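Local atomic coordinates of periplasmic beta-glucosidase (Pseudomonas aeruginosa, PDB entry 6R5T), a protein that probably hydrolyses terminal, non-reducing beta-D-glucosyl residues in the periplasm, releasing beta-D-glucose, as a glycoside hydrolase of family 3. Residues Leu197-Gln202 / Lys699-Leu705; Asn519-Leu525 / Met565-Ser570; Val655-Leu659 / Ile689-Leu693. The protein carries 1 engineered substitution. All blocks are in the same frame, centred on the assembly; numbering follows the deposited sequence.

Interaction 1: residues Leu197-Gln202 / Lys699-Leu705; sequences LPRMFQ and KFYDSQL
Phe-201 lays its CB over one face of the Tyr-701 ring, a CH-pi contact 3.8 Å from CB to the ring centroid, and turns the edge of its own ring toward that same tyrosine. The two rings form an edge-to-face pair with planes 59° apart and centroids 5.6 Å from each other. Phe-201 CE1 also meets Leu-705 CD1, and the two side chains cross at about a right angle.

Leu-705 closes a type I turn that starts at Asp-702, and its two methyls split the work: CD1 also packs on Leu-197 CB, while CD2 rests 3.7 Å from Pro-198 N, at the first turn of the helix. Pro-198 touches both the leucine and the turn, its CG 3.7 Å from Asp-702 O. Within the turn Asp-702 OD1 accepts from Gln-704 N, which comes from above the carboxylate plane, an Asx turn.

A single hydrogen bond joins the segments. The Gln-202 side chain leaves the helix with CG anti to the backbone N (chi1 -171°) and then bends at the next bond, which swings the amide over to the strand; Tyr-701 N donates to Gln-202 OE1 at 2.9 Å, with an N-H...O angle of 154° and the donor tilted out of the carbonyl plane. The amide carbon also packs against Phe-700 CA.

The contact ties the helix 197-204 of the N-terminal, TIM-barrel-type domain to the fibronectin type III-like domain. Phe-201 also touches Trp-236 and Leu-241 of helix 235-245. Strand 700-701 pairs with 707-708, where His-707 stacks on Tyr-701, and Phe-700 lies near Asp-661 of the magnesium site.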
loop_
_atom_site.group_PDB
_atom_site.type_symbol
_atom_site.label_atom_id
_atom_site.label_comp_id
_atom_site.label_asym_id
_atom_site.label_seq_id
_atom_site.Cartn_x
_atom_site.Cartn_y
_atom_site.Cartn_z
ATOM N N LEU A 197 6.039 -12.711 -7.895
ATOM C CA LEU A 197 6.388 -12.909 -9.306
ATOM C C LEU A 197 5.143 -13.044 -10.156
ATOM O O LEU A 197 5.120 -12.512 -11.276
ATOM C CB LEU A 197 7.377 -14.058 -9.446
ATOM C CG LEU A 197 8.752 -13.762 -8.833
ATOM C CD1 LEU A 197 9.616 -15.026 -8.827
ATOM C CD2 LEU A 197 9.465 -12.633 -9.585
ATOM N N PRO A 198 4.065 -13.772 -9.757
ATOM C CA PRO A 198 2.904 -13.801 -10.628
ATOM C C PRO A 198 2.336 -12.406 -10.910
ATOM O O PRO A 198 1.913 -12.148 -12.034
ATOM C CB PRO A 198 1.939 -14.727 -9.878
ATOM C CG PRO A 198 2.848 -15.618 -9.108
ATOM C CD PRO A 198 3.951 -14.700 -8.615
ATOM N N ARG A 199 2.298 -11.532 -9.909
ATOM C CA ARG A 199 1.767 -10.151 -10.124
ATOM C C ARG A 199 2.709 -9.398 -11.085
ATOM O O ARG A 199 2.265 -8.659 -11.995
ATOM C CB ARG A 199 1.588 -9.403 -8.809
ATOM C CG ARG A 199 1.236 -7.941 -8.975
ATOM C CD ARG A 199 0.974 -7.212 -7.669
ATOM N NE ARG A 199 -0.335 -7.533 -7.129
ATOM C CZ ARG A 199 -0.906 -6.861 -6.120
ATOM N NH1 ARG A 199 -0.267 -5.899 -5.498
ATOM N NH2 ARG A 199 -2.111 -7.174 -5.722
ATOM N N MET A 200 3.995 -9.540 -10.849
ATOM C CA MET A 200 5.008 -8.872 -11.687
ATOM C C MET A 200 4.811 -9.285 -13.149
ATOM O O MET A 200 4.709 -8.430 -14.065
ATOM C CB MET A 200 6.401 -9.236 -11.155
ATOM C CG MET A 200 7.445 -8.322 -11.584
ATOM S SD MET A 200 9.062 -8.955 -11.025
ATOM C CE MET A 200 8.987 -8.889 -9.260
ATOM N N PHE A 201 4.735 -10.595 -13.407
ATOM C CA PHE A 201 4.662 -11.108 -14.784
ATOM C C PHE A 201 3.324 -10.804 -15.446
ATOM O O PHE A 201 3.291 -10.466 -16.643
ATOM C CB PHE A 201 5.001 -12.596 -14.808
ATOM C CG PHE A 201 6.494 -12.830 -14.864
ATOM C CD1 PHE A 201 7.274 -12.688 -13.755
ATOM C CD2 PHE A 201 7.129 -12.902 -16.091
ATOM C CE1 PHE A 201 8.651 -12.855 -13.818
ATOM C CE2 PHE A 201 8.515 -12.985 -16.174
ATOM C CZ PHE A 201 9.266 -13.005 -15.027
ATOM N N GLN A 202 2.225 -10.956 -14.718
ATOM C CA GLN A 202 0.887 -10.785 -15.306
ATOM C C GLN A 202 0.577 -9.303 -15.521
ATOM O O GLN A 202 0.004 -8.949 -16.571
ATOM C CB GLN A 202 -0.169 -11.404 -14.395
ATOM C CG GLN A 202 -1.535 -11.455 -15.048
ATOM C CD GLN A 202 -1.619 -12.484 -16.156
ATOM O OE1 GLN A 202 -0.840 -13.412 -16.243
ATOM N NE2 GLN A 202 -2.657 -12.379 -16.954
ATOM N N LYS A 699 -4.981 -16.483 -20.999
ATOM C CA LYS A 699 -3.885 -17.088 -20.234
ATOM C C LYS A 699 -3.444 -16.172 -19.081
ATOM O O LYS A 699 -3.643 -14.965 -19.108
ATOM C CB LYS A 699 -2.677 -17.266 -21.152
ATOM C CG LYS A 699 -2.909 -18.220 -22.300
ATOM C CD LYS A 699 -1.664 -18.889 -22.811
ATOM C CE LYS A 699 -2.024 -20.066 -23.700
ATOM N NZ LYS A 699 -0.830 -20.783 -24.205
ATOM N N PHE A 700 -2.855 -16.780 -18.101
ATOM C CA PHE A 700 -2.296 -16.106 -16.927
ATOM C C PHE A 700 -1.106 -16.917 -16.443
ATOM O O PHE A 700 -0.968 -18.156 -16.697
ATOM C CB PHE A 700 -3.351 -15.970 -15.828
ATOM C CG PHE A 700 -3.767 -17.262 -15.203
ATOM C CD1 PHE A 700 -4.666 -18.124 -15.837
ATOM C CD2 PHE A 700 -3.265 -17.641 -13.966
ATOM C CE1 PHE A 700 -5.025 -19.338 -15.262
ATOM C CE2 PHE A 700 -3.645 -18.831 -13.381
ATOM C CZ PHE A 700 -4.513 -19.694 -14.036
ATOM N N TYR A 701 -0.277 -16.232 -15.680
ATOM C CA TYR A 701 0.861 -16.853 -14.973
ATOM C C TYR A 701 0.384 -17.447 -13.665
ATOM O O TYR A 701 -0.159 -16.731 -12.771
ATOM C CB TYR A 701 1.991 -15.854 -14.729
ATOM C CG TYR A 701 2.669 -15.407 -15.994
ATOM C CD1 TYR A 701 3.641 -16.197 -16.582
ATOM C CD2 TYR A 701 2.259 -14.257 -16.644
ATOM C CE1 TYR A 701 4.246 -15.805 -17.763
ATOM C CE2 TYR A 701 2.836 -13.873 -17.839
ATOM C CZ TYR A 701 3.850 -14.641 -18.378
ATOM O OH TYR A 701 4.449 -14.249 -19.542
ATOM N N ASP A 702 0.586 -18.748 -13.490
ATOM C CA ASP A 702 0.207 -19.411 -12.228
ATOM C C ASP A 702 1.334 -19.276 -11.196
ATOM O O ASP A 702 2.278 -18.466 -11.408
ATOM C CB ASP A 702 -0.237 -20.853 -12.497
ATOM C CG ASP A 702 0.901 -21.803 -12.805
ATOM O OD1 ASP A 702 2.068 -21.384 -12.724
ATOM O OD2 ASP A 702 0.601 -22.986 -13.093
ATOM N N SER A 703 1.208 -19.967 -10.063
ATOM C CA SER A 703 2.147 -19.817 -8.923
ATOM C C SER A 703 3.570 -20.196 -9.352
ATOM O O SER A 703 4.514 -19.677 -8.751
ATOM C CB SER A 703 1.743 -20.634 -7.719
ATOM O OG SER A 703 0.536 -20.152 -7.192
ATOM N N GLN A 704 3.713 -21.093 -10.324
ATOM C CA GLN A 704 5.038 -21.548 -10.807
ATOM C C GLN A 704 5.468 -20.749 -12.040
ATOM O O GLN A 704 6.497 -21.110 -12.641
ATOM C CB GLN A 704 4.973 -23.057 -11.078
ATOM C CG GLN A 704 4.886 -23.900 -9.817
ATOM C CD GLN A 704 3.521 -23.891 -9.178
ATOM O OE1 GLN A 704 2.492 -24.076 -9.836
ATOM N NE2 GLN A 704 3.509 -23.677 -7.870
ATOM N N LEU A 705 4.751 -19.678 -12.387
ATOM C CA LEU A 705 4.938 -18.835 -13.592
ATOM C C LEU A 705 4.790 -19.667 -14.869
ATOM O O LEU A 705 5.353 -19.263 -15.876
ATOM C CB LEU A 705 6.300 -18.135 -13.544
ATOM C CG LEU A 705 6.556 -17.263 -12.324
ATOM C CD1 LEU A 705 7.934 -16.610 -12.427
ATOM C CD2 LEU A 705 5.476 -16.187 -12.223
#

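Interaction 2: residues Asn519-Leu525 / Met565-Ser570; sequences NGRPLSL and MSFPRS
Pro-522 CB sits 3.6 Å from Phe-567 CD1, and from there the ring of the proline runs on toward Met-565. Two irregular loops of the family 3 C-terminal domain meet here: 519-525 leaves strand 513-518 of the six-stranded mixed sheet and leads into helix 526-531, while 565-570 follows helix 545-553. CB also touches Pro-568 CD, at 3.8 Å. One atom further out, CG lies 3.7 Å from Met-565 SD, and CD is nearly as close to the same sulfur. Met-565 gets there with CG anti to its backbone N (chi1 -167°) and the rest of its chain extended, crossing the proline at about a right angle.

The backbone end of Pro-522 is covered too. Its CA stands over the centre of the Phe-567 ring, a CH-pi contact 3.7 Å from CA to the centroid and only 12° off the normal, so the ring lies with its face against the proline CA. Leu-523 N shares that face, and Leu-525 CD1 comes to the ring's edge.

Around this apolar centre the polar groups are tied down elsewhere. Asn-519 ND2 donates to Arg-521 O at 2.8 Å, the oxygen lying in the amide plane of Asn-519, and also to Glu-537. The Arg-521 guanidinium forms a salt bridge with Glu-479, and Ser-566 OG bonds Glu-144.

The polar link between the loops is a water. It donates to Leu-523 O at 2.7 Å and to Pro-568 O, bridging the two loops, and it accepts from Leu-525 N, at the N-cap position of helix 526-531, at 3.0 Å.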
loop_
_atom_site.group_PDB
_atom_site.type_symbol
_atom_site.label_atom_id
_atom_site.label_comp_id
_atom_site.label_asym_id
_atom_site.label_seq_id
_atom_site.Cartn_x
_atom_site.Cartn_y
_atom_site.Cartn_z
ATOM N N ASN A 519 -4.870 18.715 -13.335
ATOM C CA ASN A 519 -4.284 17.805 -12.340
ATOM C C ASN A 519 -3.503 16.729 -13.084
ATOM O O ASN A 519 -3.794 16.451 -14.277
ATOM C CB ASN A 519 -5.345 17.076 -11.503
ATOM C CG ASN A 519 -6.495 16.489 -12.282
ATOM O OD1 ASN A 519 -7.230 17.247 -12.961
ATOM N ND2 ASN A 519 -6.706 15.184 -12.201
ATOM N N GLY A 520 -2.559 16.105 -12.372
ATOM C CA GLY A 520 -1.702 15.087 -12.993
ATOM C C GLY A 520 -1.910 13.719 -12.400
ATOM O O GLY A 520 -1.145 12.804 -12.705
ATOM N N ARG A 521 -2.934 13.545 -11.581
ATOM C CA ARG A 521 -3.205 12.274 -10.886
ATOM C C ARG A 521 -4.704 12.273 -10.616
ATOM O O ARG A 521 -5.337 13.325 -10.597
ATOM C CB ARG A 521 -2.483 12.197 -9.550
ATOM C CG ARG A 521 -2.791 13.354 -8.604
ATOM C CD ARG A 521 -2.427 13.138 -7.151
ATOM N NE ARG A 521 -1.012 12.837 -6.931
ATOM C CZ ARG A 521 -0.017 13.689 -6.955
ATOM N NH1 ARG A 521 1.210 13.295 -6.675
ATOM N NH2 ARG A 521 -0.221 14.956 -7.254
ATOM N N PRO A 522 -5.281 11.113 -10.342
ATOM C CA PRO A 522 -6.625 11.083 -9.779
ATOM C C PRO A 522 -6.764 12.006 -8.555
ATOM O O PRO A 522 -5.870 12.035 -7.728
ATOM C CB PRO A 522 -6.818 9.620 -9.375
ATOM C CG PRO A 522 -5.895 8.886 -10.332
ATOM C CD PRO A 522 -4.681 9.769 -10.431
ATOM N N LEU A 523 -7.902 12.682 -8.449
ATOM C CA LEU A 523 -8.227 13.533 -7.290
ATOM C C LEU A 523 -9.457 12.991 -6.604
ATOM O O LEU A 523 -10.278 12.306 -7.250
ATOM C CB LEU A 523 -8.542 14.977 -7.701
ATOM C CG LEU A 523 -7.435 15.730 -8.439
ATOM C CD1 LEU A 523 -7.916 17.118 -8.864
ATOM C CD2 LEU A 523 -6.210 15.806 -7.580
ATOM N N SER A 524 -9.523 13.248 -5.303
ATOM C CA SER A 524 -10.709 12.952 -4.472
ATOM C C SER A 524 -11.707 14.116 -4.627
ATOM O O SER A 524 -11.350 15.261 -4.233
ATOM C CB SER A 524 -10.308 12.724 -3.050
ATOM O OG SER A 524 -9.700 13.842 -2.499
ATOM N N LEU A 525 -12.883 13.822 -5.193
ATOM C CA LEU A 525 -13.798 14.890 -5.672
ATOM C C LEU A 525 -15.210 14.713 -5.114
ATOM O O LEU A 525 -16.163 15.129 -5.780
ATOM C CB LEU A 525 -13.789 14.848 -7.190
ATOM C CG LEU A 525 -12.468 15.278 -7.828
ATOM C CD1 LEU A 525 -12.411 14.933 -9.295
ATOM C CD2 LEU A 525 -12.237 16.791 -7.646
ATOM N N MET A 565 -7.594 5.477 -15.082
ATOM C CA MET A 565 -7.194 5.192 -13.680
ATOM C C MET A 565 -8.407 5.528 -12.827
ATOM O O MET A 565 -9.094 6.546 -13.074
ATOM C CB MET A 565 -5.982 6.040 -13.332
ATOM C CG MET A 565 -5.295 5.639 -12.050
ATOM S SD MET A 565 -3.663 6.435 -11.972
ATOM C CE MET A 565 -3.188 5.902 -10.333
ATOM N N SER A 566 -8.683 4.674 -11.874
ATOM C CA SER A 566 -9.832 4.787 -10.935
ATOM C C SER A 566 -9.613 6.018 -10.051
ATOM O O SER A 566 -8.471 6.268 -9.641
ATOM C CB SER A 566 -9.869 3.525 -10.128
ATOM O OG SER A 566 -10.218 2.429 -10.955
ATOM N N PHE A 567 -10.663 6.791 -9.753
ATOM C CA PHE A 567 -10.548 7.971 -8.874
ATOM C C PHE A 567 -11.032 7.574 -7.492
ATOM O O PHE A 567 -12.227 7.282 -7.329
ATOM C CB PHE A 567 -11.343 9.152 -9.413
ATOM C CG PHE A 567 -10.619 9.976 -10.445
ATOM C CD1 PHE A 567 -9.824 9.416 -11.423
ATOM C CD2 PHE A 567 -10.768 11.354 -10.462
ATOM C CE1 PHE A 567 -9.155 10.188 -12.366
ATOM C CE2 PHE A 567 -10.146 12.111 -11.445
ATOM C CZ PHE A 567 -9.314 11.554 -12.377
ATOM N N PRO A 568 -10.136 7.514 -6.492
ATOM C CA PRO A 568 -10.522 7.070 -5.170
ATOM C C PRO A 568 -11.429 8.123 -4.558
ATOM O O PRO A 568 -11.239 9.295 -4.833
ATOM C CB PRO A 568 -9.228 7.013 -4.350
ATOM C CG PRO A 568 -8.125 7.068 -5.370
ATOM C CD PRO A 568 -8.683 7.816 -6.562
ATOM N N ARG A 569 -12.279 7.701 -3.620
ATOM C CA ARG A 569 -13.082 8.682 -2.831
ATOM C C ARG A 569 -12.159 9.468 -1.907
ATOM O O ARG A 569 -12.466 10.643 -1.618
ATOM C CB ARG A 569 -14.201 7.996 -2.057
ATOM C CG ARG A 569 -15.241 7.409 -2.980
ATOM C CD ARG A 569 -16.236 6.608 -2.179
ATOM N NE ARG A 569 -17.137 5.895 -3.056
ATOM C CZ ARG A 569 -18.220 6.401 -3.627
ATOM N NH1 ARG A 569 -18.593 7.631 -3.383
ATOM N NH2 ARG A 569 -18.939 5.628 -4.415
ATOM N N SER A 570 -11.074 8.875 -1.421
ATOM C CA SER A 570 -10.101 9.587 -0.590
ATOM C C SER A 570 -8.782 8.831 -0.619
ATOM O O SER A 570 -8.754 7.658 -0.989
ATOM C CB SER A 570 -10.582 9.747 0.836
ATOM O OG SER A 570 -10.591 8.482 1.481
HETATM O O HOH W 1 -12.652 11.169 -6.577
#

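Interaction 3: residues Val655-Leu659 / Ile689-Leu693; sequences VQLYL and IVFRL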
loop_
_atom_site.group_PDB
_atom_site.type_symbol
_atom_site.label_atom_id
_atom_site.label_comp_id
_atom_site.label_asym_id
_atom_site.label_seq_id
_atom_site.Cartn_x
_atom_site.Cartn_y
_atom_site.Cartn_z
ATOM N N VAL A 655 -16.458 1.563 -26.337
ATOM C CA VAL A 655 -17.036 0.264 -25.950
ATOM C C VAL A 655 -15.915 -0.601 -25.412
ATOM O O VAL A 655 -14.874 -0.751 -26.101
ATOM C CB VAL A 655 -17.750 -0.415 -27.114
ATOM C CG1 VAL A 655 -18.379 -1.712 -26.648
ATOM C CG2 VAL A 655 -18.815 0.504 -27.691
ATOM N N GLN A 656 -16.077 -1.070 -24.184
ATOM C CA GLN A 656 -15.007 -1.798 -23.478
ATOM C C GLN A 656 -15.407 -3.264 -23.305
ATOM O O GLN A 656 -16.554 -3.515 -22.952
ATOM C CB GLN A 656 -14.774 -1.147 -22.111
ATOM C CG GLN A 656 -14.363 0.308 -22.285
ATOM C CD GLN A 656 -14.785 1.198 -21.140
ATOM O OE1 GLN A 656 -14.611 0.834 -19.963
ATOM N NE2 GLN A 656 -15.249 2.406 -21.464
ATOM N N LEU A 657 -14.456 -4.157 -23.515
ATOM C CA LEU A 657 -14.638 -5.585 -23.320
ATOM C C LEU A 657 -13.740 -6.030 -22.182
ATOM O O LEU A 657 -12.508 -5.833 -22.260
ATOM C CB LEU A 657 -14.360 -6.354 -24.607
ATOM C CG LEU A 657 -14.708 -7.839 -24.474
ATOM C CD1 LEU A 657 -15.212 -8.397 -25.777
ATOM C CD2 LEU A 657 -13.512 -8.635 -23.976
ATOM N N TYR A 658 -14.330 -6.723 -21.222
ATOM C CA TYR A 658 -13.597 -7.271 -20.070
ATOM C C TYR A 658 -13.813 -8.774 -20.044
ATOM O O TYR A 658 -14.884 -9.263 -20.437
ATOM C CB TYR A 658 -14.054 -6.646 -18.744
ATOM C CG TYR A 658 -13.906 -5.146 -18.724
ATOM C CD1 TYR A 658 -14.900 -4.316 -19.189
ATOM C CD2 TYR A 658 -12.761 -4.557 -18.207
ATOM C CE1 TYR A 658 -14.759 -2.926 -19.158
ATOM C CE2 TYR A 658 -12.605 -3.184 -18.179
ATOM C CZ TYR A 658 -13.615 -2.361 -18.620
ATOM O OH TYR A 658 -13.345 -1.009 -18.601
ATOM N N LEU A 659 -12.824 -9.478 -19.515
ATOM C CA LEU A 659 -12.953 -10.933 -19.280
ATOM C C LEU A 659 -12.815 -11.237 -17.796
ATOM O O LEU A 659 -11.967 -10.623 -17.130
ATOM C CB LEU A 659 -11.843 -11.675 -20.029
ATOM C CG LEU A 659 -12.071 -11.852 -21.522
ATOM C CD1 LEU A 659 -10.995 -12.721 -22.126
ATOM C CD2 LEU A 659 -13.424 -12.462 -21.805
ATOM N N ILE A 689 -20.175 -3.720 -33.479
ATOM C CA ILE A 689 -18.801 -3.879 -32.973
ATOM C C ILE A 689 -18.591 -5.374 -32.826
ATOM O O ILE A 689 -19.485 -6.081 -32.254
ATOM C CB ILE A 689 -18.631 -3.092 -31.674
ATOM C CG1 ILE A 689 -18.876 -1.610 -31.962
ATOM C CG2 ILE A 689 -17.261 -3.321 -31.093
ATOM C CD1 ILE A 689 -19.185 -0.809 -30.787
ATOM N N VAL A 690 -17.491 -5.840 -33.398
ATOM C CA VAL A 690 -17.089 -7.254 -33.313
ATOM C C VAL A 690 -15.746 -7.304 -32.613
ATOM O O VAL A 690 -14.783 -6.709 -33.118
ATOM C CB VAL A 690 -17.006 -7.865 -34.712
ATOM C CG1 VAL A 690 -16.692 -9.338 -34.614
ATOM C CG2 VAL A 690 -18.274 -7.600 -35.497
ATOM N N PHE A 691 -15.710 -7.882 -31.429
ATOM C CA PHE A 691 -14.461 -8.170 -30.723
ATOM C C PHE A 691 -14.089 -9.598 -31.042
ATOM O O PHE A 691 -14.952 -10.473 -30.953
ATOM C CB PHE A 691 -14.655 -7.980 -29.224
ATOM C CG PHE A 691 -14.956 -6.574 -28.817
ATOM C CD1 PHE A 691 -13.930 -5.641 -28.781
ATOM C CD2 PHE A 691 -16.206 -6.171 -28.423
ATOM C CE1 PHE A 691 -14.167 -4.345 -28.364
ATOM C CE2 PHE A 691 -16.438 -4.875 -27.991
ATOM C CZ PHE A 691 -15.416 -3.964 -27.965
ATOM N N ARG A 692 -12.798 -9.814 -31.212
ATOM C CA ARG A 692 -12.221 -11.159 -31.344
ATOM C C ARG A 692 -11.509 -11.527 -30.041
ATOM O O ARG A 692 -10.811 -10.662 -29.453
ATOM C CB ARG A 692 -11.235 -11.182 -32.511
ATOM C CG ARG A 692 -11.907 -11.169 -33.872
ATOM C CD ARG A 692 -10.918 -11.362 -35.026
ATOM N NE ARG A 692 -9.840 -12.296 -34.714
ATOM C CZ ARG A 692 -9.114 -12.961 -35.603
ATOM N NH1 ARG A 692 -9.349 -12.817 -36.890
ATOM N NH2 ARG A 692 -8.148 -13.776 -35.211
ATOM N N LEU A 693 -11.765 -12.745 -29.573
ATOM C CA LEU A 693 -11.086 -13.318 -28.400
ATOM C C LEU A 693 -10.511 -14.682 -28.777
ATOM O O LEU A 693 -11.223 -15.484 -29.407
ATOM C CB LEU A 693 -12.103 -13.495 -27.272
ATOM C CG LEU A 693 -12.611 -12.191 -26.651
ATOM C CD1 LEU A 693 -13.822 -12.478 -25.754
ATOM C CD2 LEU A 693 -11.478 -11.519 -25.891
#
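Strands 655-659 and 689-693 run the same way at 27° to each other, their axes 9.5 Å apart at closest approach, too far for backbone pairing: they belong to two different sheets stacked as a beta sandwich in the fibronectin type III-like domain. Alternate residues of each strand point toward the other strand.

Leu-657 is in the middle. Its CB stands over the centre of the Phe-691 ring, 4.0 Å from CB to the centroid and 1° off the normal, and CD1 slides past to Phe-691 CB at 3.5 Å. With chi1 of -173° setting CG anti to the backbone N, its other methyl, CD2, meets Leu-693 CD2 tip to tip at 4.0 Å. Ile-689 CG2 covers the opposite face of the phenylalanine, and Val-655 CG1 lies at the ring's edge. Val-655 CG2 and Ile-689 CD1 also meet end on, at a tight 3.4 Å, while Leu-659 and Leu-693 slide by one another. Val-716 of strand 712-719 joins the leucine cluster.

Every touching side chain here is a buried hydrocarbon, so shape and exclusion of water, rather than directed polar bonds, hold the two sheets face to face.

Interactions 2 and 3 are buried, whereas interaction 1 lies at the surface. Interactions 1 and 3 share the fibronectin type III-like domain: strand 700-701 follows strand 686-694 in the chain, and the nearest atoms of the two interactions are about 7 Å apart. Interaction 3 packs that domain internally with hydrocarbon alone; interaction 1 joins it to the N-terminal domain, mixing aromatic packing with a side-chain-to-backbone hydrogen bond. Interaction 2 belongs to the intervening C-terminal domain and adds a bridging water to its proline-aromatic packing. Along the chain, interactions 2 and 3 follow one another, both inside the long loop that interaction 1 closes.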